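Local coordinates for protein D-glycero-D-manno-heptose 1-phosphate kinase (Bacteroides thetaiotaomicron, PDB 3K85) that probably binds ATP and phosphorylates a sugar substrate, as a small-molecule kinase of the GHMP family, at residues 137-142 and 161-166; 20-25 and 156-160; 69-74 and 85-90. All blocks are in the same frame, centred on the assembly; numbering follows the deposited sequence.

Contact 1: 137-142 and 161-166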
ATOM      1  N   ASP A 137       5.392  -2.192  14.737  1.00 33.34           N
ATOM      2  CA  ASP A 137       4.098  -1.576  14.477  1.00 32.61           C
ATOM      3  C   ASP A 137       2.943  -2.294  15.152  1.00 31.68           C
ATOM      4  O   ASP A 137       2.297  -1.732  16.037  1.00 34.21           O
ATOM      5  CB  ASP A 137       3.820  -1.494  12.979  1.00 35.48           C
ATOM      6  CG  ASP A 137       4.809  -0.622  12.249  1.00 38.53           C
ATOM      7  OD1 ASP A 137       5.275   0.380  12.832  1.00 38.92           O
ATOM      8  OD2 ASP A 137       5.110  -0.937  11.076  1.00 41.47           O
ATOM      9  N   TYR A 138       2.669  -3.527  14.739  1.00 28.29           N
ATOM     10  CA  TYR A 138       1.560  -4.264  15.328  1.00 27.61           C
ATOM     11  C   TYR A 138       1.579  -4.301  16.847  1.00 26.08           C
ATOM     12  O   TYR A 138       0.573  -4.014  17.474  1.00 28.06           O
ATOM     13  CB  TYR A 138       1.484  -5.681  14.744  1.00 25.51           C
ATOM     14  CG  TYR A 138       0.760  -5.715  13.413  1.00 22.84           C
ATOM     15  CD1 TYR A 138      -0.631  -5.627  13.356  1.00 21.10           C
ATOM     16  CD2 TYR A 138       1.468  -5.798  12.207  1.00 21.52           C
ATOM     17  CE1 TYR A 138      -1.313  -5.622  12.119  1.00 21.98           C
ATOM     18  CE2 TYR A 138       0.803  -5.797  10.965  1.00 21.64           C
ATOM     19  CZ  TYR A 138      -0.584  -5.712  10.928  1.00 23.31           C
ATOM     20  OH  TYR A 138      -1.240  -5.756   9.714  1.00 23.16           O
ATOM     21  N   GLU A 139       2.719  -4.636  17.439  1.00 28.14           N
ATOM     22  CA  GLU A 139       2.836  -4.697  18.896  1.00 28.95           C
ATOM     23  C   GLU A 139       2.589  -3.344  19.574  1.00 28.63           C
ATOM     24  O   GLU A 139       1.953  -3.281  20.621  1.00 25.07           O
ATOM     25  CB  GLU A 139       4.219  -5.197  19.303  1.00 30.20           C
ATOM     26  CG  GLU A 139       4.562  -6.609  18.851  1.00 37.08           C
ATOM     27  CD  GLU A 139       4.793  -6.715  17.345  1.00 40.45           C
ATOM     28  OE1 GLU A 139       5.070  -5.675  16.701  1.00 39.75           O
ATOM     29  OE2 GLU A 139       4.714  -7.848  16.813  1.00 42.05           O
ATOM     30  N   THR A 140       3.099  -2.270  18.972  1.00 27.77           N
ATOM     31  CA  THR A 140       2.945  -0.927  19.520  1.00 27.65           C
ATOM     32  C   THR A 140       1.493  -0.467  19.528  1.00 29.24           C
ATOM     33  O   THR A 140       1.011   0.099  20.512  1.00 29.28           O
ATOM     34  CB  THR A 140       3.801   0.076  18.729  1.00 26.43           C
ATOM     35  OG1 THR A 140       5.181  -0.213  18.969  1.00 23.42           O
ATOM     36  CG2 THR A 140       3.512   1.505  19.143  1.00 23.60           C
ATOM     37  N   SER A 141       0.791  -0.712  18.434  1.00 30.18           N
ATOM     38  CA  SER A 141      -0.602  -0.322  18.347  1.00 32.91           C
ATOM     39  C   SER A 141      -1.410  -1.054  19.407  1.00 34.90           C
ATOM     40  O   SER A 141      -2.162  -0.447  20.163  1.00 35.48           O
ATOM     41  CB  SER A 141      -1.154  -0.660  16.968  1.00 31.36           C
ATOM     42  OG  SER A 141      -0.310  -0.136  15.962  1.00 33.18           O
ATOM     43  N   ARG A 142      -1.251  -2.367  19.450  1.00 37.57           N
ATOM     44  CA  ARG A 142      -1.967  -3.211  20.400  1.00 38.29           C
ATOM     45  C   ARG A 142      -1.650  -2.811  21.847  1.00 36.24           C
ATOM     46  O   ARG A 142      -2.547  -2.705  22.686  1.00 35.06           O
ATOM     47  CB  ARG A 142      -1.598  -4.673  20.107  1.00 42.86           C
ATOM     48  CG  ARG A 142      -1.708  -5.673  21.247  1.00 51.48           C
ATOM     49  CD  ARG A 142      -0.862  -6.899  20.874  1.00 57.30           C
ATOM     50  NE  ARG A 142      -0.743  -7.901  21.932  1.00 61.87           N
ATOM     51  CZ  ARG A 142       0.004  -9.001  21.830  1.00 64.92           C
ATOM     52  NH1 ARG A 142       0.698  -9.231  20.717  1.00 65.70           N
ATOM     53  NH2 ARG A 142       0.056  -9.875  22.831  1.00 65.47           N
ATOM     54  N   GLN A 161      -5.123   4.079  17.346  1.00 29.48           N
ATOM     55  CA  GLN A 161      -3.817   3.559  17.734  1.00 30.02           C
ATOM     56  C   GLN A 161      -3.010   3.078  16.525  1.00 28.68           C
ATOM     57  O   GLN A 161      -1.817   3.366  16.399  1.00 27.09           O
ATOM     58  CB  GLN A 161      -3.957   2.405  18.737  1.00 30.74           C
ATOM     59  CG  GLN A 161      -4.384   2.823  20.144  1.00 30.19           C
ATOM     60  CD  GLN A 161      -5.885   3.026  20.285  1.00 28.34           C
ATOM     61  OE1 GLN A 161      -6.621   3.084  19.303  1.00 24.96           O
ATOM     62  NE2 GLN A 161      -6.342   3.137  21.528  1.00 33.74           N
ATOM     63  N   TYR A 162      -3.674   2.355  15.632  1.00 27.28           N
ATOM     64  CA  TYR A 162      -3.002   1.808  14.460  1.00 25.76           C
ATOM     65  C   TYR A 162      -2.578   2.870  13.455  1.00 24.71           C
ATOM     66  O   TYR A 162      -1.498   2.769  12.857  1.00 21.83           O
ATOM     67  CB  TYR A 162      -3.900   0.760  13.793  1.00 25.44           C
ATOM     68  CG  TYR A 162      -3.969  -0.541  14.561  1.00 22.87           C
ATOM     69  CD1 TYR A 162      -3.066  -1.570  14.299  1.00 24.21           C
ATOM     70  CD2 TYR A 162      -4.880  -0.714  15.603  1.00 23.44           C
ATOM     71  CE1 TYR A 162      -3.059  -2.739  15.059  1.00 24.02           C
ATOM     72  CE2 TYR A 162      -4.878  -1.887  16.379  1.00 24.57           C
ATOM     73  CZ  TYR A 162      -3.962  -2.888  16.102  1.00 26.12           C
ATOM     74  OH  TYR A 162      -3.900  -4.018  16.894  1.00 28.15           O
ATOM     75  N   ALA A 163      -3.417   3.887  13.259  1.00 23.14           N
ATOM     76  CA  ALA A 163      -3.080   4.945  12.319  1.00 21.99           C
ATOM     77  C   ALA A 163      -1.796   5.637  12.788  1.00 21.98           C
ATOM     78  O   ALA A 163      -0.849   5.818  12.021  1.00 20.79           O
ATOM     79  CB  ALA A 163      -4.219   5.945  12.219  1.00 22.08           C
ATOM     80  N   ALA A 164      -1.747   5.984  14.067  1.00 19.42           N
ATOM     81  CA  ALA A 164      -0.584   6.669  14.605  1.00 18.44           C
ATOM     82  C   ALA A 164       0.720   5.900  14.433  1.00 19.12           C
ATOM     83  O   ALA A 164       1.739   6.480  14.047  1.00 19.24           O
ATOM     84  CB  ALA A 164      -0.807   6.989  16.082  1.00 16.20           C
ATOM     85  N   ALA A 165       0.695   4.600  14.715  1.00 19.43           N
ATOM     86  CA  ALA A 165       1.899   3.782  14.612  1.00 21.53           C
ATOM     87  C   ALA A 165       2.303   3.394  13.190  1.00 22.44           C
ATOM     88  O   ALA A 165       3.497   3.262  12.896  1.00 22.70           O
ATOM     89  CB  ALA A 165       1.746   2.512  15.479  1.00 20.35           C
ATOM     90  N   PHE A 166       1.316   3.209  12.317  1.00 24.21           N
ATOM     91  CA  PHE A 166       1.579   2.809  10.934  1.00 23.88           C
ATOM     92  C   PHE A 166       1.847   3.950   9.959  1.00 23.10           C
ATOM     93  O   PHE A 166       2.809   3.875   9.197  1.00 23.42           O
ATOM     94  CB  PHE A 166       0.439   1.923  10.426  1.00 21.05           C
ATOM     95  CG  PHE A 166       0.492   0.520  10.968  1.00 24.88           C
ATOM     96  CD1 PHE A 166       1.071  -0.514  10.223  1.00 23.51           C
ATOM     97  CD2 PHE A 166      -0.004   0.233  12.244  1.00 22.31           C
ATOM     98  CE1 PHE A 166       1.150  -1.814  10.740  1.00 23.96           C
ATOM     99  CE2 PHE A 166       0.070  -1.059  12.770  1.00 22.78           C
ATOM    100  CZ  PHE A 166       0.650  -2.089  12.015  1.00 23.93           C
TER

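Contact 2: 20-25 and 156-160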
ATOM      1  N   ASP A  20     -15.017  -0.062  13.802  1.00 33.23           N
ATOM      2  CA  ASP A  20     -13.864  -0.557  14.544  1.00 34.11           C
ATOM      3  C   ASP A  20     -14.128  -0.751  16.025  1.00 34.60           C
ATOM      4  O   ASP A  20     -13.318  -1.347  16.730  1.00 36.14           O
ATOM      5  CB  ASP A  20     -12.691   0.408  14.378  1.00 36.81           C
ATOM      6  CG  ASP A  20     -13.033   1.826  14.805  1.00 38.29           C
ATOM      7  OD1 ASP A  20     -14.048   2.368  14.310  1.00 37.65           O
ATOM      8  OD2 ASP A  20     -12.281   2.398  15.632  1.00 39.68           O
ATOM      9  N   VAL A  21     -15.261  -0.247  16.492  1.00 35.19           N
ATOM     10  CA  VAL A  21     -15.628  -0.333  17.898  1.00 35.08           C
ATOM     11  C   VAL A  21     -16.258  -1.657  18.291  1.00 35.91           C
ATOM     12  O   VAL A  21     -17.097  -2.196  17.567  1.00 37.74           O
ATOM     13  CB  VAL A  21     -16.623   0.784  18.258  1.00 36.62           C
ATOM     14  CG1 VAL A  21     -17.034   0.667  19.714  1.00 35.02           C
ATOM     15  CG2 VAL A  21     -16.001   2.149  17.966  1.00 34.99           C
ATOM     16  N   SER A  22     -15.854  -2.185  19.440  1.00 36.14           N
ATOM     17  CA  SER A  22     -16.426  -3.431  19.942  1.00 38.33           C
ATOM     18  C   SER A  22     -17.755  -3.082  20.620  1.00 36.43           C
ATOM     19  O   SER A  22     -17.927  -1.975  21.132  1.00 33.51           O
ATOM     20  CB  SER A  22     -15.493  -4.100  20.963  1.00 39.81           C
ATOM     21  OG  SER A  22     -14.281  -4.536  20.370  1.00 42.69           O
ATOM     22  N   PRO A  23     -18.707  -4.028  20.642  1.00 36.59           N
ATOM     23  CA  PRO A  23     -18.570  -5.368  20.066  1.00 36.66           C
ATOM     24  C   PRO A  23     -18.797  -5.437  18.559  1.00 35.27           C
ATOM     25  O   PRO A  23     -18.518  -6.463  17.946  1.00 35.81           O
ATOM     26  CB  PRO A  23     -19.619  -6.169  20.826  1.00 37.42           C
ATOM     27  CG  PRO A  23     -20.732  -5.160  20.949  1.00 37.93           C
ATOM     28  CD  PRO A  23     -19.985  -3.899  21.368  1.00 35.82           C
ATOM     29  N   TYR A  24     -19.298  -4.362  17.959  1.00 33.89           N
ATOM     30  CA  TYR A  24     -19.564  -4.395  16.522  1.00 32.21           C
ATOM     31  C   TYR A  24     -18.405  -4.950  15.688  1.00 32.87           C
ATOM     32  O   TYR A  24     -18.633  -5.731  14.766  1.00 32.96           O
ATOM     33  CB  TYR A  24     -19.944  -3.013  15.976  1.00 30.65           C
ATOM     34  CG  TYR A  24     -20.321  -3.076  14.503  1.00 30.31           C
ATOM     35  CD1 TYR A  24     -21.657  -3.162  14.100  1.00 30.23           C
ATOM     36  CD2 TYR A  24     -19.334  -3.155  13.516  1.00 29.86           C
ATOM     37  CE1 TYR A  24     -21.998  -3.333  12.755  1.00 28.43           C
ATOM     38  CE2 TYR A  24     -19.659  -3.327  12.176  1.00 31.03           C
ATOM     39  CZ  TYR A  24     -20.992  -3.417  11.801  1.00 31.96           C
ATOM     40  OH  TYR A  24     -21.302  -3.594  10.469  1.00 34.35           O
ATOM     41  N   SER A  25     -17.171  -4.551  15.987  1.00 31.26           N
ATOM     42  CA  SER A  25     -16.043  -5.056  15.214  1.00 32.12           C
ATOM     43  C   SER A  25     -15.871  -6.561  15.399  1.00 32.11           C
ATOM     44  O   SER A  25     -15.525  -7.278  14.460  1.00 32.10           O
ATOM     45  CB  SER A  25     -14.740  -4.334  15.602  1.00 32.68           C
ATOM     46  OG  SER A  25     -14.255  -4.721  16.875  1.00 31.24           O
ATOM     47  N   GLY A 156     -13.412   3.746  23.522  1.00 47.69           N
ATOM     48  CA  GLY A 156     -13.170   4.133  22.140  1.00 46.48           C
ATOM     49  C   GLY A 156     -12.866   2.985  21.188  1.00 45.41           C
ATOM     50  O   GLY A 156     -12.809   1.820  21.600  1.00 45.08           O
ATOM     51  N   GLY A 157     -12.666   3.326  19.911  1.00 43.55           N
ATOM     52  CA  GLY A 157     -12.362   2.335  18.889  1.00 39.61           C
ATOM     53  C   GLY A 157     -10.911   1.878  18.822  1.00 38.36           C
ATOM     54  O   GLY A 157     -10.176   1.951  19.805  1.00 35.09           O
ATOM     55  N   LYS A 158     -10.481   1.414  17.653  1.00 37.33           N
ATOM     56  CA  LYS A 158      -9.115   0.925  17.512  1.00 34.96           C
ATOM     57  C   LYS A 158      -8.341   1.605  16.389  1.00 32.71           C
ATOM     58  O   LYS A 158      -7.113   1.597  16.379  1.00 33.09           O
ATOM     59  CB  LYS A 158      -9.131  -0.585  17.250  1.00 36.36           C
ATOM     60  CG  LYS A 158     -10.062  -1.382  18.166  1.00 38.28           C
ATOM     61  CD  LYS A 158     -10.178  -2.828  17.702  1.00 39.25           C
ATOM     62  CE  LYS A 158     -11.236  -3.612  18.495  1.00 43.09           C
ATOM     63  NZ  LYS A 158     -12.642  -3.178  18.209  1.00 40.95           N
ATOM     64  N   GLN A 159      -9.052   2.200  15.446  1.00 30.80           N
ATOM     65  CA  GLN A 159      -8.386   2.824  14.317  1.00 32.69           C
ATOM     66  C   GLN A 159      -7.280   3.824  14.679  1.00 33.09           C
ATOM     67  O   GLN A 159      -6.219   3.828  14.041  1.00 33.66           O
ATOM     68  CB  GLN A 159      -9.413   3.470  13.378  1.00 31.07           C
ATOM     69  CG  GLN A 159     -10.086   4.722  13.900  1.00 32.80           C
ATOM     70  CD  GLN A 159     -10.767   5.485  12.791  1.00 32.81           C
ATOM     71  OE1 GLN A 159     -10.165   5.740  11.746  1.00 35.30           O
ATOM     72  NE2 GLN A 159     -12.025   5.858  13.004  1.00 34.68           N
ATOM     73  N   ASP A 160      -7.516   4.634  15.711  1.00 32.66           N
ATOM     74  CA  ASP A 160      -6.560   5.646  16.165  1.00 31.34           C
ATOM     75  C   ASP A 160      -5.183   5.126  16.540  1.00 30.92           C
ATOM     76  O   ASP A 160      -4.172   5.681  16.116  1.00 30.77           O
ATOM     77  CB  ASP A 160      -7.119   6.419  17.365  1.00 32.27           C
ATOM     78  CG  ASP A 160      -8.379   7.180  17.031  1.00 34.34           C
ATOM     79  OD1 ASP A 160      -8.838   7.106  15.864  1.00 33.85           O
ATOM     80  OD2 ASP A 160      -8.914   7.850  17.942  1.00 38.45           O
TER

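Contact 3: 69-74 and 85-90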
HETATM    1  N   MSE A  69      10.039   5.965  41.080  1.00 60.23           N
HETATM    2  CA  MSE A  69       9.413   4.725  41.553  1.00 62.14           C
HETATM    3  C   MSE A  69       9.312   3.668  40.452  1.00 59.64           C
HETATM    4  O   MSE A  69       9.680   3.921  39.310  1.00 60.53           O
HETATM    5  CB  MSE A  69       8.001   5.015  42.055  1.00 67.63           C
HETATM    6  CG  MSE A  69       7.910   6.099  43.100  1.00 76.25           C
HETATM    7 SE   MSE A  69       6.094   6.261  43.700  1.00 89.20          SE
HETATM    8  CE  MSE A  69       5.709   8.074  43.083  1.00 84.53           C
ATOM      9  N   SER A  70       8.810   2.485  40.799  1.00 55.87           N
ATOM     10  CA  SER A  70       8.637   1.422  39.815  1.00 51.89           C
ATOM     11  C   SER A  70       7.291   1.628  39.139  1.00 49.93           C
ATOM     12  O   SER A  70       7.104   1.298  37.970  1.00 49.19           O
ATOM     13  CB  SER A  70       8.663   0.044  40.478  1.00 50.57           C
ATOM     14  OG  SER A  70       9.974  -0.328  40.845  1.00 48.75           O
ATOM     15  N   GLN A  71       6.348   2.168  39.895  1.00 48.19           N
ATOM     16  CA  GLN A  71       5.014   2.435  39.373  1.00 47.81           C
ATOM     17  C   GLN A  71       4.625   3.831  39.842  1.00 48.01           C
ATOM     18  O   GLN A  71       5.167   4.319  40.831  1.00 48.56           O
ATOM     19  CB  GLN A  71       4.007   1.417  39.918  1.00 46.75           C
ATOM     20  CG  GLN A  71       4.216  -0.024  39.466  1.00 45.57           C
ATOM     21  CD  GLN A  71       3.950  -0.224  37.985  1.00 42.98           C
ATOM     22  OE1 GLN A  71       4.812   0.030  37.149  1.00 42.86           O
ATOM     23  NE2 GLN A  71       2.749  -0.670  37.656  1.00 41.49           N
ATOM     24  N   LEU A  72       3.705   4.475  39.130  1.00 46.50           N
ATOM     25  CA  LEU A  72       3.250   5.808  39.509  1.00 47.03           C
ATOM     26  C   LEU A  72       1.739   5.823  39.623  1.00 47.61           C
ATOM     27  O   LEU A  72       1.024   5.395  38.723  1.00 48.01           O
ATOM     28  CB  LEU A  72       3.696   6.865  38.491  1.00 44.85           C
ATOM     29  CG  LEU A  72       5.182   7.232  38.449  1.00 44.72           C
ATOM     30  CD1 LEU A  72       5.408   8.285  37.370  1.00 44.65           C
ATOM     31  CD2 LEU A  72       5.634   7.755  39.800  1.00 43.42           C
ATOM     32  N   GLU A  73       1.263   6.328  40.748  1.00 48.85           N
ATOM     33  CA  GLU A  73      -0.159   6.407  41.027  1.00 50.64           C
ATOM     34  C   GLU A  73      -0.917   7.273  40.024  1.00 50.09           C
ATOM     35  O   GLU A  73      -0.538   8.405  39.750  1.00 50.77           O
ATOM     36  CB  GLU A  73      -0.355   6.948  42.451  1.00 53.57           C
ATOM     37  CG  GLU A  73       0.259   8.343  42.717  1.00 58.07           C
ATOM     38  CD  GLU A  73       1.768   8.448  42.424  1.00 60.64           C
ATOM     39  OE1 GLU A  73       2.563   7.673  43.009  1.00 61.32           O
ATOM     40  OE2 GLU A  73       2.156   9.323  41.612  1.00 60.01           O
ATOM     41  N   ILE A  74      -1.998   6.742  39.476  1.00 49.03           N
ATOM     42  CA  ILE A  74      -2.779   7.511  38.529  1.00 49.98           C
ATOM     43  C   ILE A  74      -3.593   8.576  39.278  1.00 52.21           C
ATOM     44  O   ILE A  74      -4.756   8.359  39.622  1.00 52.38           O
ATOM     45  CB  ILE A  74      -3.709   6.576  37.689  1.00 48.74           C
ATOM     46  CG1 ILE A  74      -2.879   5.809  36.657  1.00 47.13           C
ATOM     47  CG2 ILE A  74      -4.758   7.384  36.931  1.00 46.81           C
ATOM     48  CD1 ILE A  74      -1.746   5.005  37.240  1.00 46.51           C
ATOM     49  N   TYR A  85       4.565   4.626  31.181  1.00 32.27           N
ATOM     50  CA  TYR A  85       5.694   4.328  32.045  1.00 31.98           C
ATOM     51  C   TYR A  85       5.439   3.095  32.922  1.00 33.39           C
ATOM     52  O   TYR A  85       6.323   2.249  33.086  1.00 34.74           O
ATOM     53  CB  TYR A  85       6.003   5.520  32.945  1.00 31.36           C
ATOM     54  CG  TYR A  85       7.075   5.216  33.954  1.00 32.11           C
ATOM     55  CD1 TYR A  85       8.405   5.119  33.567  1.00 31.25           C
ATOM     56  CD2 TYR A  85       6.754   4.953  35.291  1.00 32.16           C
ATOM     57  CE1 TYR A  85       9.395   4.762  34.475  1.00 32.12           C
ATOM     58  CE2 TYR A  85       7.738   4.595  36.210  1.00 31.02           C
ATOM     59  CZ  TYR A  85       9.053   4.498  35.794  1.00 32.37           C
ATOM     60  OH  TYR A  85      10.038   4.105  36.671  1.00 34.51           O
ATOM     61  N   ASN A  86       4.241   2.986  33.493  1.00 33.03           N
ATOM     62  CA  ASN A  86       3.938   1.842  34.355  1.00 34.08           C
ATOM     63  C   ASN A  86       3.947   0.528  33.570  1.00 36.33           C
ATOM     64  O   ASN A  86       4.618  -0.449  33.958  1.00 34.52           O
ATOM     65  CB  ASN A  86       2.581   2.032  35.052  1.00 33.00           C
ATOM     66  CG  ASN A  86       2.610   3.140  36.106  1.00 31.11           C
ATOM     67  OD1 ASN A  86       3.655   3.431  36.690  1.00 28.99           O
ATOM     68  ND2 ASN A  86       1.460   3.744  36.359  1.00 28.93           N
ATOM     69  N   ARG A  87       3.207   0.526  32.462  1.00 35.79           N
ATOM     70  CA  ARG A  87       3.089  -0.628  31.584  1.00 36.25           C
ATOM     71  C   ARG A  87       4.453  -1.136  31.135  1.00 36.61           C
ATOM     72  O   ARG A  87       4.683  -2.345  31.119  1.00 38.39           O
ATOM     73  CB  ARG A  87       2.254  -0.259  30.356  1.00 38.99           C
ATOM     74  CG  ARG A  87       1.644  -1.443  29.619  1.00 40.04           C
ATOM     75  CD  ARG A  87       0.465  -2.025  30.394  1.00 39.67           C
ATOM     76  NE  ARG A  87      -0.418  -2.796  29.523  1.00 37.26           N
ATOM     77  CZ  ARG A  87      -0.067  -3.941  28.960  1.00 40.06           C
ATOM     78  NH1 ARG A  87       1.142  -4.439  29.195  1.00 40.00           N
ATOM     79  NH2 ARG A  87      -0.905  -4.570  28.143  1.00 39.90           N
ATOM     80  N   ILE A  88       5.355  -0.220  30.770  1.00 34.55           N
ATOM     81  CA  ILE A  88       6.696  -0.599  30.316  1.00 32.98           C
ATOM     82  C   ILE A  88       7.530  -1.142  31.472  1.00 33.59           C
ATOM     83  O   ILE A  88       8.330  -2.071  31.294  1.00 30.95           O
ATOM     84  CB  ILE A  88       7.480   0.607  29.652  1.00 31.74           C
ATOM     85  CG1 ILE A  88       6.795   1.057  28.354  1.00 28.80           C
ATOM     86  CG2 ILE A  88       8.904   0.184  29.307  1.00 30.77           C
ATOM     87  CD1 ILE A  88       6.651  -0.049  27.326  1.00 28.42           C
ATOM     88  N   ILE A  89       7.363  -0.560  32.656  1.00 35.52           N
ATOM     89  CA  ILE A  89       8.117  -1.048  33.818  1.00 36.38           C
ATOM     90  C   ILE A  89       7.681  -2.476  34.135  1.00 35.29           C
ATOM     91  O   ILE A  89       8.517  -3.324  34.442  1.00 35.46           O
ATOM     92  CB  ILE A  89       7.897  -0.168  35.081  1.00 36.50           C
ATOM     93  CG1 ILE A  89       8.470   1.235  34.852  1.00 35.45           C
ATOM     94  CG2 ILE A  89       8.586  -0.813  36.291  1.00 36.99           C
ATOM     95  CD1 ILE A  89       9.979   1.264  34.678  1.00 34.86           C
ATOM     96  N   ARG A  90       6.375  -2.733  34.044  1.00 34.26           N
ATOM     97  CA  ARG A  90       5.831  -4.058  34.313  1.00 36.04           C
ATOM     98  C   ARG A  90       6.198  -5.087  33.251  1.00 36.57           C
ATOM     99  O   ARG A  90       6.847  -6.093  33.545  1.00 35.54           O
ATOM    100  CB  ARG A  90       4.306  -4.009  34.421  1.00 36.85           C
ATOM    101  CG  ARG A  90       3.792  -3.265  35.623  1.00 37.19           C
ATOM    102  CD  ARG A  90       2.446  -3.813  36.015  1.00 37.89           C
ATOM    103  NE  ARG A  90       1.450  -3.620  34.973  1.00 40.56           N
ATOM    104  CZ  ARG A  90       0.888  -2.450  34.689  1.00 41.81           C
ATOM    105  NH1 ARG A  90       1.231  -1.364  35.378  1.00 41.11           N
ATOM    106  NH2 ARG A  90      -0.022  -2.369  33.725  1.00 39.91           N
TER

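Contact 1: 137-142 and 161-166
Ser141 and Tyr162 bring their CA atoms to 5.0 Å where the helical segments 137-142 and 161-166 pass each other. The segment axes come within 8.5 Å and run closer to antiparallel than to crossed, at 141°; one turn away the CA atoms of Asp137 and Ala165 are nearest neighbours, 5.8 Å apart. Ser141 is the knob of the interface, set into a hole formed by Gln161, Tyr162, Ala165 and Phe166. Its CB stands over the middle of the Tyr162 ring, 3.4 Å from the centroid, as a CH-pi contact. With OG anti to the carbonyl carbon (chi1 -51°), the hydroxyl turns back along its own helix and bonds to Asp137 O at 3.1 Å, coming from above the carbonyl plane. Asp137 O therefore serves two donors, this OG and the backbone N of Ser141. The same OG lies at the edge of Phe166, 3.3 Å from CE2, and against the methyl of Ala165. Both helices belong to the N-terminal domain of the GHMP kinase fold, where Tyr138, Tyr162 and Phe166 also pack on strand 179-185. Phe166 points its CZ at the centre of the Tyr138 ring in a T-shaped stack, centroids 5.0 Å apart and planes at 75°. Asp137 CB covers one face of Phe166, 3.6 Å from the centroid and displaced toward the rim. Beyond this packing, the Asp137 carboxylate forms a salt bridge with Lys188 of the second subunit, Tyr138 makes a cation-pi contact with Lys248 of that subunit, and Tyr138 OH bonds to Val182 N.

Contact 2: 20-25 and 156-160
Asp20 offers one carboxylate oxygen to two successive backbone N-H groups at the start of helix 159-166. Its OD2 takes Lys158 N at 2.9 Å on the anti side, and Gln159 N at 3.2 Å from above the carboxylate plane, in a nearly straight bond (177°). Chi1 of 56° sets CG between the backbone N and the carbonyl carbon, which turns OD2 to the helix start, and OD1 is held by Gly18 N. A second set of bonds gathers round the ammonium of Lys158, whose chain bends at its last torsion. NZ donates to Ser25 OG at 2.6 Å and to Ser22 OG at 3.0 Å; its bond to Asp20 O is modelled so short that its exact length is doubtful. Ser22 OG also pairs with Asp26. Apolar contact is slight: Val21 CG2 lies 3.8 Å from Gly157 CA. With the backbone as it stands, a side chain at Gly157 would come too close to Asp20 OD2. The arrangement is that of a glycine-containing turn leading into a helix of the N-terminal GHMP domain, its N-H groups bound by an aspartate brought from the loop after strand 4-15, perhaps near the active site, as in relatives.

Contact 3: 69-74 and 85-90
Asn86 reaches from the helical segment 85-90 to both backbone polar groups of Leu72, in a two-pronged pair of hydrogen bonds from one side-chain amide. Its OD1 accepts from Leu72 N at 2.7 Å, the donor tilted somewhat from the carbonyl plane. Its ND2 gives to Leu72 O at 2.9 Å, a fairly straight bond (160°) that uses a lone pair in the carbonyl plane and lies close to the plane of the Asn86 amide. Held at both ends, the amide cannot easily rotate. With an alanine at Asn86, the N-H and C=O of Leu72 would probably lose their mates and the loop would be less firmly tied to the helix. A third bond runs from Tyr85 OH to Met69 O at 2.7 Å, arriving nearly along the C=O axis; Met69 is modelled as selenomethionine. Lys97 N also bonds to this phenol oxygen. Segment 69-74 is part of the connection from strand 62-67 to helix 79-91 of the N-terminal GHMP domain, and here that connection folds back over the very helix it leads into. Van der Waals contacts surround the bonds. With CG anti to the backbone N (chi1 174°), the Tyr85 ring swings toward the loop, and its CD2 makes an apolar contact with Leu72 CD1 at 4.2 Å, the two side chains at about a right angle. Ile89 lays CG1 over one face of this ring and sets CG2 3.1 Å from Ser70 O. At the end of segment 69-74, Ile74 CD1 touches Asn86 ND2 at 3.6 Å. The Gln71 side chain lies beside Asn86 and Arg90, whose guanidinium forms a salt bridge with Asp151 of helix 137-151.

In the fold
Contacts 1 and 2 share helix 159-166: contact 2 holds its start and contact 1 its final turns, their centres about 14 Å apart. The centre of contact 3 is about 24 Å from that of the chain, against about 10 Å and 13 Å for contacts 1 and 2, and it is nested within the 130 residues that contact 2 brackets. Contact 1 packs two helices largely through aromatic and CH-pi contacts, with Asp137 and Tyr138 also reaching the second subunit. Contact 2 joins two loop-to-helix junctions through charged side chains, contact 3 an irregular segment to a helix flank through neutral amide and phenol groups, both chiefly by hydrogen bonds. All three remain partly buried.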